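Local structure of CRISPR-associated protein, Cse1 family (Acidimicrobium ferrooxidans, 4H3T) at residues F10-P19 against P157-V165; L257-F268 against R280-V289. The protein probably serves as the large Cse1 subunit of the type I-E CRISPR surveillance complex Cascade, the subunit that in relatives helps recognise invading DNA. The protein carries 1 engineered substitution. All coordinates share one frame; numbering follows the deposited sequence.

Interaction 1 of 2, residues F10-P19 against P157-V165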
loop_
_atom_site.group_PDB
_atom_site.type_symbol
_atom_site.label_atom_id
_atom_site.label_comp_id
_atom_site.label_asym_id
_atom_site.label_seq_id
_atom_site.Cartn_x
_atom_site.Cartn_y
_atom_site.Cartn_z
ATOM N N PHE A 10 -27.761 -9.386 -8.181
ATOM C CA PHE A 10 -26.983 -8.127 -8.155
ATOM C C PHE A 10 -25.774 -8.337 -9.053
ATOM O O PHE A 10 -24.739 -8.884 -8.649
ATOM C CB PHE A 10 -26.629 -7.685 -6.724
ATOM C CG PHE A 10 -26.055 -6.293 -6.637
ATOM C CD1 PHE A 10 -26.885 -5.172 -6.692
ATOM C CD2 PHE A 10 -24.678 -6.092 -6.555
ATOM C CE1 PHE A 10 -26.347 -3.893 -6.589
ATOM C CE2 PHE A 10 -24.149 -4.808 -6.440
ATOM C CZ PHE A 10 -24.979 -3.721 -6.503
ATOM N N ASP A 11 -25.954 -7.962 -10.310
ATOM C CA ASP A 11 -24.962 -8.158 -11.366
ATOM C C ASP A 11 -23.913 -7.043 -11.260
ATOM O O ASP A 11 -24.170 -5.889 -11.606
ATOM C CB ASP A 11 -25.659 -8.198 -12.756
ATOM C CG ASP A 11 -24.746 -8.408 -13.974
ATOM O OD1 ASP A 11 -23.535 -8.328 -13.829
ATOM O OD2 ASP A 11 -25.256 -8.603 -15.055
ATOM N N LEU A 12 -22.718 -7.428 -10.855
ATOM C CA LEU A 12 -21.593 -6.506 -10.640
ATOM C C LEU A 12 -21.070 -5.907 -11.935
ATOM O O LEU A 12 -20.348 -4.897 -11.910
ATOM C CB LEU A 12 -20.470 -7.231 -9.884
ATOM C CG LEU A 12 -20.795 -7.774 -8.490
ATOM C CD1 LEU A 12 -19.602 -8.555 -7.956
ATOM C CD2 LEU A 12 -21.210 -6.669 -7.554
ATOM N N SER A 13 -21.398 -6.497 -13.066
ATOM C CA SER A 13 -21.005 -5.876 -14.332
ATOM C C SER A 13 -21.926 -4.708 -14.722
ATOM O O SER A 13 -21.522 -3.910 -15.551
ATOM C CB SER A 13 -20.987 -6.894 -15.470
ATOM O OG SER A 13 -22.286 -7.228 -15.938
ATOM N N SER A 14 -23.186 -4.638 -14.204
ATOM C CA SER A 14 -24.136 -3.615 -14.639
ATOM C C SER A 14 -24.761 -2.789 -13.501
ATOM O O SER A 14 -25.327 -1.741 -13.774
ATOM C CB SER A 14 -25.249 -4.256 -15.480
ATOM O OG SER A 14 -25.829 -5.342 -14.772
ATOM N N GLU A 15 -24.585 -3.176 -12.255
ATOM C CA GLU A 15 -25.085 -2.405 -11.092
ATOM C C GLU A 15 -24.004 -1.537 -10.517
ATOM O O GLU A 15 -22.851 -1.963 -10.491
ATOM C CB GLU A 15 -25.543 -3.341 -9.953
ATOM C CG GLU A 15 -26.630 -4.273 -10.380
ATOM C CD GLU A 15 -28.039 -3.748 -10.293
ATOM O OE1 GLU A 15 -28.254 -2.512 -10.301
ATOM O OE2 GLU A 15 -28.942 -4.604 -10.206
ATOM N N PRO A 16 -24.370 -0.396 -9.922
ATOM C CA PRO A 16 -23.324 0.505 -9.369
ATOM C C PRO A 16 -22.760 0.026 -8.025
ATOM O O PRO A 16 -23.509 -0.268 -7.115
ATOM C CB PRO A 16 -24.040 1.864 -9.247
ATOM C CG PRO A 16 -25.510 1.567 -9.228
ATOM C CD PRO A 16 -25.718 0.232 -9.914
ATOM N N TRP A 17 -21.426 -0.128 -7.918
ATOM C CA TRP A 17 -20.838 -0.487 -6.642
ATOM C C TRP A 17 -19.394 -0.003 -6.426
ATOM O O TRP A 17 -18.888 -0.187 -5.329
ATOM C CB TRP A 17 -20.886 -2.027 -6.422
ATOM C CG TRP A 17 -20.111 -2.834 -7.396
ATOM C CD1 TRP A 17 -20.415 -3.062 -8.706
ATOM C CD2 TRP A 17 -18.888 -3.526 -7.137
ATOM N NE1 TRP A 17 -19.446 -3.826 -9.291
ATOM C CE2 TRP A 17 -18.518 -4.179 -8.338
ATOM C CE3 TRP A 17 -18.131 -3.764 -5.976
ATOM C CZ2 TRP A 17 -17.409 -5.039 -8.418
ATOM C CZ3 TRP A 17 -17.051 -4.632 -6.046
ATOM C CH2 TRP A 17 -16.702 -5.272 -7.259
ATOM N N LEU A 18 -18.736 0.544 -7.451
ATOM C CA LEU A 18 -17.327 0.969 -7.405
ATOM C C LEU A 18 -17.270 2.484 -7.273
ATOM O O LEU A 18 -17.648 3.187 -8.193
ATOM C CB LEU A 18 -16.607 0.490 -8.675
ATOM C CG LEU A 18 -16.605 -1.025 -8.834
ATOM C CD1 LEU A 18 -16.247 -1.401 -10.197
ATOM C CD2 LEU A 18 -15.656 -1.693 -7.861
ATOM N N PRO A 19 -16.889 3.009 -6.094
ATOM C CA PRO A 19 -16.920 4.471 -5.904
ATOM C C PRO A 19 -15.749 5.142 -6.610
ATOM O O PRO A 19 -14.586 4.769 -6.426
ATOM C CB PRO A 19 -16.857 4.647 -4.382
ATOM C CG PRO A 19 -16.435 3.379 -3.852
ATOM C CD PRO A 19 -16.416 2.327 -4.883
ATOM N N PRO A 157 -26.059 -4.556 -1.028
ATOM C CA PRO A 157 -25.279 -5.424 -1.964
ATOM C C PRO A 157 -23.930 -4.793 -2.408
ATOM O O PRO A 157 -22.916 -5.470 -2.389
ATOM C CB PRO A 157 -26.260 -5.649 -3.130
ATOM C CG PRO A 157 -27.625 -5.522 -2.488
ATOM C CD PRO A 157 -27.439 -4.352 -1.508
ATOM N N ALA A 158 -23.894 -3.501 -2.748
ATOM C CA ALA A 158 -22.651 -2.817 -3.164
ATOM C C ALA A 158 -21.594 -2.834 -2.041
ATOM O O ALA A 158 -20.428 -3.096 -2.336
ATOM C CB ALA A 158 -22.951 -1.376 -3.564
ATOM N N GLU A 159 -21.992 -2.558 -0.767
ATOM C CA GLU A 159 -21.046 -2.584 0.359
ATOM C C GLU A 159 -20.503 -3.972 0.551
ATOM O O GLU A 159 -19.305 -4.162 0.789
ATOM C CB GLU A 159 -21.670 -2.141 1.696
ATOM C CG GLU A 159 -22.063 -0.667 1.754
ATOM C CD GLU A 159 -23.034 -0.247 2.853
ATOM O OE1 GLU A 159 -23.900 -1.044 3.283
ATOM O OE2 GLU A 159 -22.994 0.945 3.206
ATOM N N ALA A 160 -21.393 -4.968 0.459
ATOM C CA ALA A 160 -20.979 -6.349 0.702
ATOM C C ALA A 160 -20.003 -6.797 -0.376
ATOM O O ALA A 160 -19.027 -7.457 -0.068
ATOM C CB ALA A 160 -22.165 -7.300 0.759
ATOM N N ALA A 161 -20.265 -6.425 -1.614
ATOM C CA ALA A 161 -19.360 -6.785 -2.741
ATOM C C ALA A 161 -17.962 -6.187 -2.540
ATOM O O ALA A 161 -16.965 -6.879 -2.769
ATOM C CB ALA A 161 -19.937 -6.326 -4.054
ATOM N N ARG A 162 -17.880 -4.900 -2.145
ATOM C CA ARG A 162 -16.588 -4.261 -1.922
ATOM C C ARG A 162 -15.824 -4.963 -0.801
ATOM O O ARG A 162 -14.649 -5.296 -0.974
ATOM C CB ARG A 162 -16.750 -2.800 -1.570
ATOM C CG ARG A 162 -17.162 -1.957 -2.736
ATOM C CD ARG A 162 -17.096 -0.484 -2.431
ATOM N NE ARG A 162 -17.959 -0.037 -1.351
ATOM C CZ ARG A 162 -19.148 0.529 -1.476
ATOM N NH1 ARG A 162 -19.736 0.603 -2.661
ATOM N NH2 ARG A 162 -19.805 0.947 -0.404
ATOM N N TRP A 163 -16.502 -5.241 0.327
ATOM C CA TRP A 163 -15.832 -5.895 1.430
ATOM C C TRP A 163 -15.471 -7.351 1.162
ATOM O O TRP A 163 -14.496 -7.861 1.750
ATOM C CB TRP A 163 -16.605 -5.791 2.696
ATOM C CG TRP A 163 -16.616 -4.399 3.231
ATOM C CD1 TRP A 163 -17.707 -3.597 3.401
ATOM C CD2 TRP A 163 -15.507 -3.676 3.746
ATOM N NE1 TRP A 163 -17.330 -2.409 3.985
ATOM C CE2 TRP A 163 -15.978 -2.386 4.104
ATOM C CE3 TRP A 163 -14.118 -3.913 3.778
ATOM C CZ2 TRP A 163 -15.143 -1.414 4.651
ATOM C CZ3 TRP A 163 -13.299 -2.944 4.306
ATOM C CH2 TRP A 163 -13.810 -1.693 4.692
ATOM N N LEU A 164 -16.234 -8.008 0.294
ATOM C CA LEU A 164 -15.966 -9.372 -0.126
ATOM C C LEU A 164 -14.628 -9.455 -0.883
ATOM O O LEU A 164 -13.813 -10.299 -0.580
ATOM C CB LEU A 164 -17.124 -9.851 -0.993
ATOM C CG LEU A 164 -17.045 -11.175 -1.669
ATOM C CD1 LEU A 164 -16.907 -12.296 -0.642
ATOM C CD2 LEU A 164 -18.290 -11.391 -2.517
ATOM N N VAL A 165 -14.393 -8.504 -1.812
ATOM C CA VAL A 165 -13.190 -8.392 -2.574
ATOM C C VAL A 165 -12.041 -8.093 -1.638
ATOM O O VAL A 165 -10.998 -8.736 -1.696
ATOM C CB VAL A 165 -13.323 -7.338 -3.689
ATOM C CG1 VAL A 165 -11.960 -7.156 -4.404
ATOM C CG2 VAL A 165 -14.382 -7.776 -4.711
#

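Interaction 2 of 2, residues L257-F268 against R280-V289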
loop_
_atom_site.group_PDB
_atom_site.type_symbol
_atom_site.label_atom_id
_atom_site.label_comp_id
_atom_site.label_asym_id
_atom_site.label_seq_id
_atom_site.Cartn_x
_atom_site.Cartn_y
_atom_site.Cartn_z
ATOM N N LEU A 257 -3.585 -14.354 -9.431
ATOM C CA LEU A 257 -3.160 -13.772 -8.169
ATOM C C LEU A 257 -3.990 -12.585 -7.751
ATOM O O LEU A 257 -4.391 -12.500 -6.591
ATOM C CB LEU A 257 -1.708 -13.372 -8.205
ATOM C CG LEU A 257 -1.101 -12.780 -6.896
ATOM C CD1 LEU A 257 -1.303 -13.719 -5.680
ATOM C CD2 LEU A 257 0.368 -12.481 -7.146
ATOM N N PHE A 258 -4.246 -11.687 -8.685
ATOM C CA PHE A 258 -5.058 -10.520 -8.429
ATOM C C PHE A 258 -6.541 -10.824 -8.012
ATOM O O PHE A 258 -7.188 -9.925 -7.536
ATOM C CB PHE A 258 -5.062 -9.599 -9.621
ATOM C CG PHE A 258 -3.781 -8.856 -9.954
ATOM C CD1 PHE A 258 -2.621 -9.047 -9.214
ATOM C CD2 PHE A 258 -3.743 -7.975 -11.005
ATOM C CE1 PHE A 258 -1.421 -8.378 -9.565
ATOM C CE2 PHE A 258 -2.552 -7.355 -11.396
ATOM C CZ PHE A 258 -1.432 -7.454 -10.590
ATOM N N THR A 259 -7.056 -12.055 -8.218
ATOM C CA THR A 259 -8.404 -12.435 -7.853
ATOM C C THR A 259 -8.395 -13.626 -6.905
ATOM O O THR A 259 -9.368 -14.364 -6.829
ATOM C CB THR A 259 -9.157 -12.756 -9.136
ATOM O OG1 THR A 259 -8.554 -13.877 -9.817
ATOM C CG2 THR A 259 -9.235 -11.566 -10.060
ATOM N N TRP A 260 -7.306 -13.792 -6.155
ATOM C CA TRP A 260 -7.082 -14.977 -5.344
ATOM C C TRP A 260 -8.179 -15.209 -4.331
ATOM O O TRP A 260 -8.500 -14.309 -3.558
ATOM C CB TRP A 260 -5.723 -14.839 -4.604
ATOM C CG TRP A 260 -5.192 -16.118 -4.067
ATOM C CD1 TRP A 260 -5.161 -16.516 -2.765
ATOM C CD2 TRP A 260 -4.542 -17.141 -4.820
ATOM N NE1 TRP A 260 -4.504 -17.716 -2.658
ATOM C CE2 TRP A 260 -4.107 -18.123 -3.906
ATOM C CE3 TRP A 260 -4.188 -17.279 -6.163
ATOM C CZ2 TRP A 260 -3.317 -19.204 -4.296
ATOM C CZ3 TRP A 260 -3.398 -18.347 -6.542
ATOM C CH2 TRP A 260 -3.001 -19.313 -5.620
ATOM N N GLN A 261 -8.731 -16.400 -4.330
ATOM C CA GLN A 261 -9.700 -16.819 -3.330
ATOM C C GLN A 261 -8.949 -17.267 -2.100
ATOM O O GLN A 261 -8.896 -18.464 -1.755
ATOM C CB GLN A 261 -10.629 -17.900 -3.909
ATOM C CG GLN A 261 -11.316 -17.465 -5.200
ATOM C CD GLN A 261 -12.273 -16.327 -4.981
ATOM O OE1 GLN A 261 -13.379 -16.513 -4.508
ATOM N NE2 GLN A 261 -11.837 -15.132 -5.260
ATOM N N GLY A 262 -8.531 -16.265 -1.320
ATOM C CA GLY A 262 -7.820 -16.480 -0.063
ATOM C C GLY A 262 -8.715 -16.899 1.081
ATOM O O GLY A 262 -8.226 -17.341 2.120
ATOM N N ARG A 263 -10.026 -16.725 0.912
ATOM C CA ARG A 263 -11.041 -17.134 1.876
ATOM C C ARG A 263 -12.131 -17.963 1.149
ATOM O O ARG A 263 -12.043 -18.209 -0.060
ATOM C CB ARG A 263 -11.644 -15.883 2.584
ATOM C CG ARG A 263 -10.601 -15.066 3.423
ATOM C CD ARG A 263 -10.265 -15.815 4.644
ATOM N NE ARG A 263 -9.288 -15.143 5.522
ATOM C CZ ARG A 263 -7.963 -15.276 5.478
ATOM N NH1 ARG A 263 -7.387 -15.989 4.521
ATOM N NH2 ARG A 263 -7.205 -14.689 6.384
ATOM N N ARG A 264 -13.011 -18.532 1.944
ATOM C CA ARG A 264 -14.224 -19.203 1.541
ATOM C C ARG A 264 -15.355 -18.447 2.241
ATOM O O ARG A 264 -15.464 -18.445 3.489
ATOM C CB ARG A 264 -14.225 -20.690 1.870
ATOM C CG ARG A 264 -13.188 -21.480 1.088
ATOM C CD ARG A 264 -13.354 -21.423 -0.431
ATOM N NE ARG A 264 -12.358 -22.280 -1.065
ATOM C CZ ARG A 264 -11.165 -21.920 -1.487
ATOM N NH1 ARG A 264 -10.817 -20.645 -1.497
ATOM N NH2 ARG A 264 -10.338 -22.825 -2.011
ATOM N N ILE A 265 -16.147 -17.758 1.445
ATOM C CA ILE A 265 -17.162 -16.843 1.971
ATOM C C ILE A 265 -18.507 -17.088 1.335
ATOM O O ILE A 265 -18.606 -17.375 0.153
ATOM C CB ILE A 265 -16.702 -15.368 1.743
ATOM C CG1 ILE A 265 -15.299 -15.097 2.399
ATOM C CG2 ILE A 265 -17.749 -14.389 2.238
ATOM C CD1 ILE A 265 -14.765 -13.709 2.190
ATOM N N ARG A 266 -19.541 -16.905 2.116
ATOM C CA ARG A 266 -20.907 -16.950 1.618
ATOM C C ARG A 266 -21.687 -15.828 2.250
ATOM O O ARG A 266 -21.696 -15.716 3.505
ATOM C CB ARG A 266 -21.569 -18.310 1.919
ATOM C CG ARG A 266 -23.022 -18.395 1.441
ATOM C CD ARG A 266 -23.539 -19.803 1.604
ATOM N NE ARG A 266 -24.950 -19.864 1.243
ATOM C CZ ARG A 266 -25.743 -20.914 1.427
ATOM N NH1 ARG A 266 -25.283 -22.006 2.022
ATOM N NH2 ARG A 266 -27.019 -20.864 1.048
ATOM N N LEU A 267 -22.315 -14.983 1.394
ATOM C CA LEU A 267 -23.236 -13.904 1.850
ATOM C C LEU A 267 -24.627 -14.502 1.956
ATOM O O LEU A 267 -24.974 -15.367 1.161
ATOM C CB LEU A 267 -23.288 -12.731 0.879
ATOM C CG LEU A 267 -21.982 -12.066 0.512
ATOM C CD1 LEU A 267 -22.192 -11.012 -0.577
ATOM C CD2 LEU A 267 -21.277 -11.435 1.698
ATOM N N PHE A 268 -25.402 -14.108 2.935
ATOM C CA PHE A 268 -26.793 -14.586 3.076
ATOM C C PHE A 268 -27.737 -13.393 2.835
ATOM O O PHE A 268 -28.083 -12.721 3.788
ATOM C CB PHE A 268 -27.009 -15.176 4.451
ATOM C CG PHE A 268 -26.223 -16.456 4.641
ATOM C CD1 PHE A 268 -26.743 -17.688 4.217
ATOM C CD2 PHE A 268 -24.931 -16.428 5.154
ATOM C CE1 PHE A 268 -26.044 -18.879 4.450
ATOM C CE2 PHE A 268 -24.204 -17.610 5.325
ATOM C CZ PHE A 268 -24.750 -18.827 4.935
ATOM N N ARG A 280 -26.176 -11.282 7.120
ATOM C CA ARG A 280 -25.348 -12.353 7.654
ATOM C C ARG A 280 -24.327 -12.827 6.624
ATOM O O ARG A 280 -24.556 -12.706 5.416
ATOM C CB ARG A 280 -26.235 -13.546 8.103
ATOM C CG ARG A 280 -27.210 -13.254 9.258
ATOM C CD ARG A 280 -28.037 -14.521 9.611
ATOM N NE ARG A 280 -28.698 -15.077 8.411
ATOM C CZ ARG A 280 -28.747 -16.357 8.025
ATOM N NH1 ARG A 280 -28.222 -17.312 8.785
ATOM N NH2 ARG A 280 -29.350 -16.695 6.884
ATOM N N VAL A 281 -23.233 -13.447 7.125
ATOM C CA VAL A 281 -22.124 -13.916 6.304
ATOM C C VAL A 281 -21.426 -15.107 7.016
ATOM O O VAL A 281 -21.430 -15.185 8.252
ATOM C CB VAL A 281 -21.097 -12.770 5.991
ATOM C CG1 VAL A 281 -20.363 -12.313 7.256
ATOM C CG2 VAL A 281 -20.089 -13.222 4.944
ATOM N N LEU A 282 -20.806 -15.974 6.228
ATOM C CA LEU A 282 -19.962 -17.073 6.713
ATOM C C LEU A 282 -18.576 -16.856 6.092
ATOM O O LEU A 282 -18.462 -16.706 4.871
ATOM C CB LEU A 282 -20.564 -18.436 6.357
ATOM C CG LEU A 282 -19.749 -19.706 6.734
ATOM C CD1 LEU A 282 -19.359 -19.758 8.199
ATOM C CD2 LEU A 282 -20.533 -20.946 6.420
ATOM N N ILE A 283 -17.532 -16.781 6.918
ATOM C CA ILE A 283 -16.157 -16.483 6.454
ATOM C C ILE A 283 -15.234 -17.534 7.011
ATOM O O ILE A 283 -15.080 -17.611 8.224
ATOM C CB ILE A 283 -15.680 -15.082 6.895
ATOM C CG1 ILE A 283 -16.665 -14.001 6.477
ATOM C CG2 ILE A 283 -14.308 -14.761 6.362
ATOM C CD1 ILE A 283 -16.304 -12.634 7.085
ATOM N N CYS A 284 -14.584 -18.267 6.119
ATOM C CA CYS A 284 -13.733 -19.426 6.400
ATOM C C CYS A 284 -12.429 -19.291 5.685
ATOM O O CYS A 284 -12.271 -18.481 4.764
ATOM C CB CYS A 284 -14.444 -20.712 5.992
ATOM S SG CYS A 284 -16.066 -20.934 6.749
ATOM N N ALA A 285 -11.491 -20.167 6.056
ATOM C CA ALA A 285 -10.168 -20.170 5.435
ATOM C C ALA A 285 -10.195 -20.565 3.984
ATOM O O ALA A 285 -10.952 -21.437 3.600
ATOM C CB ALA A 285 -9.276 -21.131 6.192
ATOM N N GLY A 286 -9.357 -19.942 3.178
ATOM C CA GLY A 286 -9.241 -20.317 1.762
ATOM C C GLY A 286 -7.808 -20.645 1.379
ATOM O O GLY A 286 -7.000 -21.144 2.180
ATOM N N ASP A 287 -7.506 -20.446 0.106
ATOM C CA ASP A 287 -6.244 -20.859 -0.429
ATOM C C ASP A 287 -5.086 -19.973 -0.026
ATOM O O ASP A 287 -5.203 -18.765 0.061
ATOM C CB ASP A 287 -6.286 -20.906 -1.962
ATOM C CG ASP A 287 -7.247 -21.906 -2.561
ATOM O OD1 ASP A 287 -7.405 -23.010 -1.974
ATOM O OD2 ASP A 287 -7.885 -21.573 -3.610
ATOM N N GLU A 288 -3.926 -20.576 0.155
ATOM C CA GLU A 288 -2.723 -19.842 0.532
ATOM C C GLU A 288 -1.830 -19.680 -0.692
ATOM O O GLU A 288 -1.692 -20.624 -1.468
ATOM C CB GLU A 288 -1.952 -20.614 1.610
ATOM C CG GLU A 288 -2.761 -20.973 2.868
ATOM C CD GLU A 288 -3.211 -19.838 3.764
ATOM O OE1 GLU A 288 -2.934 -18.672 3.406
ATOM O OE2 GLU A 288 -3.805 -20.112 4.840
ATOM N N VAL A 289 -1.251 -18.498 -0.879
ATOM C CA VAL A 289 -0.369 -18.224 -1.987
ATOM C C VAL A 289 1.021 -18.774 -1.653
ATOM O O VAL A 289 1.589 -18.460 -0.599
ATOM C CB VAL A 289 -0.280 -16.706 -2.313
ATOM C CG1 VAL A 289 0.702 -16.451 -3.437
ATOM C CG2 VAL A 289 -1.633 -16.119 -2.672
HETATM O O HOH W 1 -4.530 -16.354 3.586
HETATM O O HOH W 2 -29.733 -13.761 6.133
#

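Interaction 1 of 2, residues F10-P19 against P157-V165
Trp17 packs on helix 157-165 from the start of strand 18-22, where it and Leu18 form a classic beta bulge opposite Val30; the indole lies along the helix, with Ala161 CB meeting it obliquely and Arg162 CG at its edge. This is the tight part. Ala158 CB lies 3.6 Å from Trp17 CB, and Ala161 CB touches both Trp17 CE3 and Leu12 CD2; methyl side chains suit these places because they let the broad ring come close to the helix backbone. With CG between the backbone N and the carbonyl carbon (chi1 63°), the ring lies where NE1 meets a lone pair of Leu12 O. The more open side is the N-terminal end of the helix, where the partly exposed Pro157 and Phe10 meet, Pro157 CB sitting 3.6 Å from the centroid of the Phe10 ring in a CH-pi contact. At the bulge itself Arg162 supplies a long chain with a charged end, which also forms a salt bridge with Glu29. Replacing Arg162 by an alanine would remove the guanidinium and would probably leave the carbonyl of Trp17 and the carboxylate of Glu29 without this partner. Arg162 NH1 donates to Trp17 O over 2.9 Å, coming from above the carbonyl plane although the oxygen lies in the guanidinium plane.

Interaction 2 of 2, residues L257-F268 against R280-V289
Arg264 reaches across the hairpin to Asp287, meeting a different partner at almost every atom of its side chain. Its CB rests 4.1 Å from Cys284 CB, the neighbour on the same face of the sheet. CG then passes 3.4 Å from Ala285 O, and the bend about CB-CG (chi2 -60°) turns the chain along the backbone instead of away from it. NE donates to Gly243 O. At the tip the branches divide the work: NH1 lies over Gly286 CA and donates to the carbonyl oxygens of Gln261 and Arg263, while NH2 forms a salt bridge with Asp287, holding OD2 at 3.2 Å and, by a weaker, more bent bond, OD1. Guanidinium and carboxylate planes stand 80° apart, so the pairing is not the flat two-pronged kind; Asp287 OD1 also accepts from Val247 N. Arginine fits this buried place because its several N-H groups can satisfy several oxygens at once.

The strands 263-268 and 280-285 are the arms of an antiparallel beta hairpin, with paired backbone bonds at Arg264-Cys284 and Arg266-Leu282. Branched aliphatic residues line one face, where Ile265 CG2 meets Val281 CG2 at 3.8 Å. Beyond the strand pairing, Gly286 packs directly against the backbone at Gly262 and Arg263, where a side chain would clash. Trp260 then closes the far end: Val289 CG2 sits over its five-membered ring, 3.4 Å from the centroid, and NE1 donates to Asp287 O, 3.0 Å away and well above the carbonyl plane.

Overall arrangement
From the N terminus, the chain runs through 10-19 into the small antiparallel sheet of strands 18-22, 27-30 and 42-45, then through helices including 52-68 before helix 157-170 returns to close interaction 1, a loop of 137 intervening residues. Interaction 2 opens only later and closes a short loop, with 11 residues between its segments; the two therefore follow in series, neither nested nor crossed. Their centres are about 16 Å apart, and helix 157-170 joins them: one side receives the N-terminal segment, while Leu164 CD1 lies 3.7 Å from Ile265 CG2 and Ala160 also packs on Leu267. The helix thus lies between the N-terminal segment and the hairpin.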